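Local coordinates for protein 4-hydroxy-tetrahydrodipicolinate synthase (Methylacidiphilum fumariolicum SolV, PDB 6T3T) that probably catalyses the condensation of pyruvate with aspartate beta-semialdehyde to 4-hydroxy-tetrahydrodipicolinate, a step of lysine biosynthesis, and forms a homotetramer, at residues 53-64 / 87-97. Numbering follows the deposited sequence.
Sequences YEEHIELVRLTA and HLTKEAEKIGV
Ile95 sits as a knob in a hole formed by Ile57, Val60, Arg61 and Ala64, joining two neighbouring outer helices of the TIM barrel. Helix 53-67 precedes and helix 82-95 follows barrel strand 72-76, and their short segments run side by side at 29°, with axes 10.0 Å apart. The bond from CA to CB of Ile95 points toward helix 53-67, and at CB the side chain forks. The CG2 branch, anti to the backbone N, lies 3.9 Å from Ala64 CB and also faces Val60 CG1. The other branch passes Arg61 CB with CG1 and ends in CD1, which rests 3.8 Å from Ile57 CG2 and close to the carbonyl oxygen of Ile57. Beside this knob, Arg61 turns its guanidinium back along its own helix, where NH2 makes a nearly straight salt-bridge hydrogen bond (165°) to Glu58 OE1, which lies close to the guanidinium plane. Deeper in, Val60 CG1 meets Val97 CG1 just past the helix end, where Gly96 adopts positive phi; Val60 also touches Ala75 and Val97 touches Ile73, both of strand 72-76, so the helix pair closes over the barrel wall. Toward the other end, Leu88 CD2 touches three side chains: it meets Ile57 CD1, lies 3.8 Å from Tyr53 CE1 and stands over one face of the His56 imidazole in a CH-pi contact, 4.2 Å from the ring centroid. His56 NE2 is hydrogen-bonded to Gly76 O, a bond that should restrain the imidazole with its face to that methyl. On the Glu91 side, Ile57 CD1 packs 3.9 Å from Glu91 CB.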
loop_
_atom_site.group_PDB
_atom_site.type_symbol
_atom_site.label_atom_id
_atom_site.label_comp_id
_atom_site.label_asym_id
_atom_site.label_seq_id
_atom_site.Cartn_x
_atom_site.Cartn_y
_atom_site.Cartn_z
ATOM N N TYR A 53 -11.238 9.048 32.032
ATOM C CA TYR A 53 -12.486 9.698 31.626
ATOM C C TYR A 53 -12.610 11.091 32.246
ATOM O O TYR A 53 -12.951 12.079 31.583
ATOM C CB TYR A 53 -13.678 8.810 32.028
ATOM C CG TYR A 53 -15.022 9.462 31.787
ATOM C CD1 TYR A 53 -15.654 9.347 30.567
ATOM C CD2 TYR A 53 -15.636 10.227 32.776
ATOM C CE1 TYR A 53 -16.859 9.972 30.330
ATOM C CE2 TYR A 53 -16.838 10.855 32.554
ATOM C CZ TYR A 53 -17.447 10.721 31.325
ATOM O OH TYR A 53 -18.653 11.332 31.083
ATOM N N GLU A 54 -12.370 11.170 33.540
ATOM C CA GLU A 54 -12.444 12.421 34.298
ATOM C C GLU A 54 -11.331 13.397 33.934
ATOM O O GLU A 54 -11.559 14.608 33.933
ATOM C CB GLU A 54 -12.634 11.964 35.726
ATOM C CG GLU A 54 -13.794 11.080 35.182
ATOM C CD GLU A 54 -14.217 9.778 35.785
ATOM O OE1 GLU A 54 -13.248 8.942 35.772
ATOM O OE2 GLU A 54 -15.449 9.533 36.021
ATOM N N GLU A 55 -10.146 12.906 33.577
ATOM C CA GLU A 55 -9.185 13.815 32.977
ATOM C C GLU A 55 -9.705 14.337 31.635
ATOM O O GLU A 55 -9.568 15.524 31.341
ATOM C CB GLU A 55 -7.837 13.127 32.800
ATOM C CG GLU A 55 -6.995 13.187 34.039
ATOM C CD GLU A 55 -5.779 12.317 33.936
ATOM O OE1 GLU A 55 -5.862 11.248 33.310
ATOM O OE2 GLU A 55 -4.727 12.713 34.465
ATOM N N HIS A 56 -10.319 13.468 30.817
ATOM C CA HIS A 56 -10.915 13.883 29.543
ATOM C C HIS A 56 -11.944 14.993 29.750
ATOM O O HIS A 56 -11.955 16.002 29.037
ATOM C CB HIS A 56 -11.580 12.686 28.860
ATOM C CG HIS A 56 -11.876 12.887 27.402
ATOM N ND1 HIS A 56 -11.363 12.062 26.419
ATOM C CD2 HIS A 56 -12.639 13.805 26.760
ATOM C CE1 HIS A 56 -11.803 12.463 25.237
ATOM N NE2 HIS A 56 -12.577 13.519 25.417
ATOM N N ILE A 57 -12.825 14.808 30.728
ATOM C CA ILE A 57 -13.847 15.803 31.014
ATOM C C ILE A 57 -13.206 17.075 31.541
ATOM O O ILE A 57 -13.584 18.179 31.139
ATOM C CB ILE A 57 -14.876 15.234 32.016
ATOM C CG1 ILE A 57 -15.537 13.983 31.440
ATOM C CG2 ILE A 57 -15.928 16.277 32.350
ATOM C CD1 ILE A 57 -15.987 14.147 30.023
ATOM N N GLU A 58 -12.198 16.944 32.408
ATOM C CA GLU A 58 -11.578 18.116 33.029
ATOM C C GLU A 58 -10.809 18.982 32.030
ATOM O O GLU A 58 -10.817 20.214 32.143
ATOM C CB GLU A 58 -10.647 17.689 34.161
ATOM C CG GLU A 58 -10.151 18.854 35.001
ATOM C CD GLU A 58 -11.288 19.589 35.727
ATOM O OE1 GLU A 58 -12.371 18.989 35.948
ATOM O OE2 GLU A 58 -11.093 20.770 36.084
ATOM N N LEU A 59 -10.111 18.374 31.075
ATOM C CA LEU A 59 -9.395 19.179 30.087
ATOM C C LEU A 59 -10.370 19.988 29.249
ATOM O O LEU A 59 -10.134 21.177 28.978
ATOM C CB LEU A 59 -8.542 18.283 29.183
ATOM C CG LEU A 59 -7.090 18.034 29.605
ATOM C CD1 LEU A 59 -6.599 16.712 29.047
ATOM C CD2 LEU A 59 -6.152 19.182 29.165
ATOM N N VAL A 60 -11.515 19.388 28.902
ATOM C CA VAL A 60 -12.499 20.130 28.125
ATOM C C VAL A 60 -13.100 21.253 28.958
ATOM O O VAL A 60 -13.277 22.379 28.474
ATOM C CB VAL A 60 -13.580 19.185 27.588
ATOM C CG1 VAL A 60 -14.696 19.997 26.872
ATOM C CG2 VAL A 60 -12.934 18.199 26.670
ATOM N N ARG A 61 -13.370 20.982 30.231
ATOM C CA ARG A 61 -13.933 22.006 31.102
ATOM C C ARG A 61 -12.949 23.146 31.317
ATOM O O ARG A 61 -13.334 24.321 31.276
ATOM C CB ARG A 61 -14.355 21.401 32.441
ATOM C CG ARG A 61 -15.276 22.305 33.250
ATOM C CD ARG A 61 -16.059 21.473 34.237
ATOM N NE ARG A 61 -15.244 20.350 34.663
ATOM C CZ ARG A 61 -15.711 19.123 34.891
ATOM N NH1 ARG A 61 -17.003 18.848 34.698
ATOM N NH2 ARG A 61 -14.866 18.171 35.276
ATOM N N LEU A 62 -11.682 22.813 31.593
ATOM C CA LEU A 62 -10.673 23.847 31.803
ATOM C C LEU A 62 -10.519 24.723 30.578
ATOM O O LEU A 62 -10.405 25.947 30.693
ATOM C CB LEU A 62 -9.329 23.211 32.122
ATOM C CG LEU A 62 -9.173 22.714 33.538
ATOM C CD1 LEU A 62 -8.006 21.728 33.569
ATOM C CD2 LEU A 62 -8.955 23.897 34.472
ATOM N N THR A 63 -10.486 24.100 29.395
ATOM C CA THR A 63 -10.397 24.847 28.151
ATOM C C THR A 63 -11.576 25.807 28.017
ATOM O O THR A 63 -11.388 26.982 27.703
ATOM C CB THR A 63 -10.322 23.888 26.957
ATOM O OG1 THR A 63 -9.192 23.012 27.106
ATOM C CG2 THR A 63 -10.200 24.664 25.645
ATOM N N ALA A 64 -12.798 25.329 28.285
ATOM C CA ALA A 64 -13.959 26.212 28.204
ATOM C C ALA A 64 -13.857 27.324 29.222
ATOM O O ALA A 64 -14.119 28.486 28.903
ATOM C CB ALA A 64 -15.269 25.444 28.395
ATOM N N HIS A 87 -21.920 9.444 25.015
ATOM C CA HIS A 87 -21.768 9.915 26.387
ATOM C C HIS A 87 -20.777 11.062 26.457
ATOM O O HIS A 87 -21.070 12.107 27.046
ATOM C CB HIS A 87 -21.334 8.760 27.296
ATOM C CG HIS A 87 -21.123 9.157 28.728
ATOM N ND1 HIS A 87 -22.163 9.492 29.573
ATOM C CD2 HIS A 87 -19.991 9.278 29.464
ATOM C CE1 HIS A 87 -21.679 9.801 30.764
ATOM N NE2 HIS A 87 -20.365 9.683 30.723
ATOM N N LEU A 88 -19.617 10.904 25.806
ATOM C CA LEU A 88 -18.617 11.972 25.750
ATOM C C LEU A 88 -19.183 13.222 25.094
ATOM O O LEU A 88 -18.948 14.340 25.567
ATOM C CB LEU A 88 -17.376 11.508 24.957
ATOM C CG LEU A 88 -16.437 10.578 25.719
ATOM C CD1 LEU A 88 -15.329 9.988 24.804
ATOM C CD2 LEU A 88 -15.867 11.307 26.950
ATOM N N THR A 89 -19.941 13.061 24.014
ATOM C CA THR A 89 -20.487 14.247 23.360
ATOM C C THR A 89 -21.490 14.957 24.258
ATOM O O THR A 89 -21.500 16.190 24.343
ATOM C CB THR A 89 -21.127 13.872 22.029
ATOM O OG1 THR A 89 -20.126 13.279 21.191
ATOM C CG2 THR A 89 -21.700 15.120 21.345
ATOM N N LYS A 90 -22.327 14.201 24.963
ATOM C CA LYS A 90 -23.289 14.857 25.835
ATOM C C LYS A 90 -22.583 15.583 26.962
ATOM O O LYS A 90 -22.981 16.689 27.338
ATOM C CB LYS A 90 -24.278 13.837 26.366
ATOM C CG LYS A 90 -25.334 13.483 25.316
ATOM C CD LYS A 90 -25.987 12.144 25.613
ATOM C CE LYS A 90 -27.196 11.925 24.742
ATOM N NZ LYS A 90 -28.393 11.655 25.586
ATOM N N GLU A 91 -21.504 15.002 27.484
ATOM C CA GLU A 91 -20.767 15.695 28.527
ATOM C C GLU A 91 -20.177 16.998 28.017
ATOM O O GLU A 91 -20.209 18.019 28.722
ATOM C CB GLU A 91 -19.687 14.788 29.103
ATOM C CG GLU A 91 -20.274 13.623 29.865
ATOM C CD GLU A 91 -21.157 14.078 31.023
ATOM O OE1 GLU A 91 -20.754 15.010 31.754
ATOM O OE2 GLU A 91 -22.269 13.509 31.187
ATOM N N ALA A 92 -19.672 17.001 26.780
ATOM C CA ALA A 92 -19.132 18.238 26.220
ATOM C C ALA A 92 -20.222 19.280 26.051
ATOM O O ALA A 92 -19.984 20.482 26.232
ATOM C CB ALA A 92 -18.453 17.967 24.873
ATOM N N GLU A 93 -21.400 18.847 25.615
ATOM C CA GLU A 93 -22.518 19.765 25.500
ATOM C C GLU A 93 -22.888 20.354 26.865
ATOM O O GLU A 93 -23.097 21.567 26.988
ATOM C CB GLU A 93 -23.699 19.046 24.855
ATOM C CG GLU A 93 -24.869 19.967 24.572
ATOM C CD GLU A 93 -26.006 19.258 23.874
ATOM O OE1 GLU A 93 -25.886 18.046 23.603
ATOM O OE2 GLU A 93 -27.032 19.906 23.575
ATOM N N LYS A 94 -22.888 19.534 27.918
ATOM C CA LYS A 94 -23.199 20.082 29.243
ATOM C C LYS A 94 -22.150 21.086 29.689
ATOM O O LYS A 94 -22.483 22.076 30.341
ATOM C CB LYS A 94 -23.323 18.975 30.290
ATOM C CG LYS A 94 -24.604 18.174 30.173
ATOM C CD LYS A 94 -24.633 17.004 31.177
ATOM C CE LYS A 94 -25.654 15.948 30.752
ATOM N NZ LYS A 94 -25.808 14.812 31.716
ATOM N N ILE A 95 -20.875 20.849 29.355
ATOM C CA ILE A 95 -19.837 21.833 29.667
ATOM C C ILE A 95 -20.065 23.119 28.868
ATOM O O ILE A 95 -19.778 24.227 29.353
ATOM C CB ILE A 95 -18.434 21.223 29.435
ATOM C CG1 ILE A 95 -18.011 20.389 30.664
ATOM C CG2 ILE A 95 -17.403 22.299 29.112
ATOM C CD1 ILE A 95 -16.975 19.336 30.363
ATOM N N GLY A 96 -20.569 23.004 27.638
ATOM C CA GLY A 96 -20.944 24.178 26.860
ATOM C C GLY A 96 -19.991 24.559 25.746
ATOM O O GLY A 96 -19.749 25.745 25.513
ATOM N N VAL A 97 -19.511 23.583 24.984
ATOM C CA VAL A 97 -18.583 23.869 23.895
ATOM C C VAL A 97 -19.368 24.327 22.672
ATOM O O VAL A 97 -20.601 24.305 22.658
ATOM C CB VAL A 97 -17.721 22.634 23.574
ATOM C CG1 VAL A 97 -16.979 22.158 24.810
ATOM C CG2 VAL A 97 -18.606 21.494 23.026
#